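Local coordinates for protein collagen alpha-1(XX) chain (Homo sapiens, PDB 5KF4) that is a collagen chain that probably serves in the extracellular matrix and contains several fibronectin type III domains, of which this is the second, at residues T15-S20 with I27-T32. Numbering follows the deposited sequence.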
loop_
_atom_site.group_PDB
_atom_site.type_symbol
_atom_site.label_atom_id
_atom_site.label_comp_id
_atom_site.label_asym_id
_atom_site.label_seq_id
_atom_site.Cartn_x
_atom_site.Cartn_y
_atom_site.Cartn_z
ATOM N N THR A 15 6.844 7.353 -5.232
ATOM C CA THR A 15 6.406 8.633 -4.698
ATOM C C THR A 15 4.968 8.929 -5.089
ATOM O O THR A 15 4.386 8.226 -5.921
ATOM C CB THR A 15 7.307 9.790 -5.178
ATOM O OG1 THR A 15 7.377 9.784 -6.609
ATOM C CG2 THR A 15 8.712 9.655 -4.600
ATOM N N SER A 16 4.399 9.953 -4.454
ATOM C CA SER A 16 3.111 10.522 -4.851
ATOM C C SER A 16 1.980 9.498 -4.840
ATOM O O SER A 16 1.463 9.121 -5.893
ATOM C CB SER A 16 3.218 11.170 -6.238
ATOM O OG SER A 16 3.122 10.217 -7.279
ATOM N N LEU A 17 1.593 9.057 -3.646
ATOM C CA LEU A 17 0.513 8.087 -3.509
ATOM C C LEU A 17 -0.850 8.727 -3.780
ATOM O O LEU A 17 -1.190 9.754 -3.199
ATOM C CB LEU A 17 0.525 7.471 -2.109
ATOM C CG LEU A 17 -0.523 6.388 -1.853
ATOM C CD1 LEU A 17 -0.097 5.113 -2.564
ATOM C CD2 LEU A 17 -0.729 6.142 -0.374
ATOM N N VAL A 18 -1.628 8.107 -4.662
ATOM C CA VAL A 18 -2.955 8.608 -5.009
ATOM C C VAL A 18 -4.032 7.556 -4.731
ATOM O O VAL A 18 -4.052 6.495 -5.352
ATOM C CB VAL A 18 -3.030 9.037 -6.492
ATOM C CG1 VAL A 18 -4.384 9.638 -6.806
ATOM C CG2 VAL A 18 -1.918 10.025 -6.818
ATOM N N LEU A 19 -4.934 7.868 -3.807
ATOM C CA LEU A 19 -6.014 6.958 -3.431
ATOM C C LEU A 19 -7.342 7.428 -4.021
ATOM O O LEU A 19 -7.920 8.403 -3.546
ATOM C CB LEU A 19 -6.131 6.843 -1.902
ATOM C CG LEU A 19 -4.899 6.539 -1.036
ATOM C CD1 LEU A 19 -4.008 7.760 -0.852
ATOM C CD2 LEU A 19 -5.313 5.997 0.317
ATOM N N SER A 20 -7.815 6.747 -5.063
ATOM C CA SER A 20 -9.018 7.189 -5.773
ATOM C C SER A 20 -10.025 6.060 -5.990
ATOM O O SER A 20 -9.868 4.968 -5.442
ATOM C CB SER A 20 -8.645 7.807 -7.122
ATOM O OG SER A 20 -7.970 6.873 -7.945
ATOM N N ILE A 27 -10.897 0.617 -3.085
ATOM C CA ILE A 27 -10.203 1.866 -3.375
ATOM C C ILE A 27 -9.144 1.585 -4.432
ATOM O O ILE A 27 -8.705 0.444 -4.593
ATOM C CB ILE A 27 -9.504 2.486 -2.147
ATOM C CG1 ILE A 27 -8.284 1.656 -1.744
ATOM C CG2 ILE A 27 -10.494 2.712 -1.008
ATOM C CD1 ILE A 27 -7.249 2.435 -0.957
ATOM N N ARG A 28 -8.734 2.608 -5.170
ATOM C CA ARG A 28 -7.605 2.405 -6.057
ATOM C C ARG A 28 -6.382 3.061 -5.456
ATOM O O ARG A 28 -6.458 4.132 -4.861
ATOM C CB ARG A 28 -7.856 2.950 -7.461
ATOM C CG ARG A 28 -7.215 2.059 -8.512
ATOM C CD ARG A 28 -7.449 2.521 -9.938
ATOM N NE ARG A 28 -7.901 1.434 -10.809
ATOM C CZ ARG A 28 -7.231 0.309 -11.055
ATOM N NH1 ARG A 28 -7.755 -0.597 -11.869
ATOM N NH2 ARG A 28 -6.047 0.078 -10.500
ATOM N N LEU A 29 -5.250 2.393 -5.624
ATOM C CA LEU A 29 -3.987 2.886 -5.117
ATOM C C LEU A 29 -3.102 3.231 -6.294
ATOM O O LEU A 29 -3.015 2.467 -7.255
ATOM C CB LEU A 29 -3.329 1.835 -4.230
ATOM C CG LEU A 29 -2.462 2.339 -3.086
ATOM C CD1 LEU A 29 -3.237 3.346 -2.252
ATOM C CD2 LEU A 29 -2.032 1.153 -2.254
ATOM N N SER A 30 -2.453 4.384 -6.226
ATOM C CA SER A 30 -1.574 4.804 -7.304
ATOM C C SER A 30 -0.342 5.498 -6.747
ATOM O O SER A 30 -0.423 6.241 -5.774
ATOM C CB SER A 30 -2.323 5.726 -8.270
ATOM O OG SER A 30 -3.079 4.975 -9.206
ATOM N N TRP A 31 0.792 5.288 -7.400
ATOM C CA TRP A 31 2.053 5.831 -6.925
ATOM C C TRP A 31 3.002 6.092 -8.088
ATOM O O TRP A 31 2.821 5.537 -9.165
ATOM C CB TRP A 31 2.674 4.858 -5.915
ATOM C CG TRP A 31 2.923 3.474 -6.479
ATOM C CD1 TRP A 31 4.062 3.021 -7.085
ATOM C CD2 TRP A 31 1.997 2.377 -6.500
ATOM N NE1 TRP A 31 3.905 1.710 -7.470
ATOM C CE2 TRP A 31 2.647 1.293 -7.124
ATOM C CE3 TRP A 31 0.684 2.207 -6.046
ATOM C CZ2 TRP A 31 2.027 0.056 -7.306
ATOM C CZ3 TRP A 31 0.071 0.978 -6.232
ATOM C CH2 TRP A 31 0.742 -0.080 -6.855
ATOM N N THR A 32 3.990 6.962 -7.895
ATOM C CA THR A 32 4.993 7.167 -8.935
ATOM C C THR A 32 6.267 6.387 -8.613
ATOM O O THR A 32 6.980 6.721 -7.669
ATOM C CB THR A 32 5.326 8.660 -9.125
ATOM O OG1 THR A 32 4.151 9.356 -9.565
ATOM C CG2 THR A 32 6.418 8.834 -10.169
#
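T15-S20 and I27-T32 pair as antiparallel strands, their axes at 163°, through hydrogen-bonded pairs T15-T32, V18-S30 and S20-R28, with L19 and L29 a non-hydrogen-bonded pair between the last two. At the S20 end R28 N reaches S20 O at 2.6 Å and S20 N returns to R28 O at 3.0 Å. Between T15 and V18 the register slips by one residue, a beta bulge in which S16 and L17 together face W31 and S16 adopts a left-handed backbone conformation. The bulge turns S16 OG to T32: T32 OG1 donates to it at 2.7 Å, and S16 OG donates in turn to its neighbour T15 O, from above that carbonyl's plane. T32 O is gripped twice, by T15 N and by T15 OG1 (3.3 Å), from opposite faces of its plane.

Such a hairpin opens the fibronectin type III beta sandwich: 15-20 is an edge strand of the three-stranded sheet, 27-32 its centre, flanked by 64-67. The face carrying L19 and L29, joined by the end of L17, looks to the four-stranded sheet. With CG anti to its backbone N (chi1 -177°), L17 brings CD1 to 3.6 Å from L29 CD1, and the same L29 methyl meets L19 CG at 3.8 Å, the L19 and L29 side chains running side by side. V80 and L92 of the facing sheet cover L17, so an alanine here would probably open a gap beside L29 CD1 and leave those two residues less well packed. W31, the tryptophan characteristic of this strand in the family, swings its indole away from 15-20 to meet Y41 edge-to-face. On the opposite face, with V18, S20, R28 and S30, V18 CB and S30 CB touch at 3.8 Å, while the R28 guanidinium makes a long, weak ion pair with E66 on 64-67.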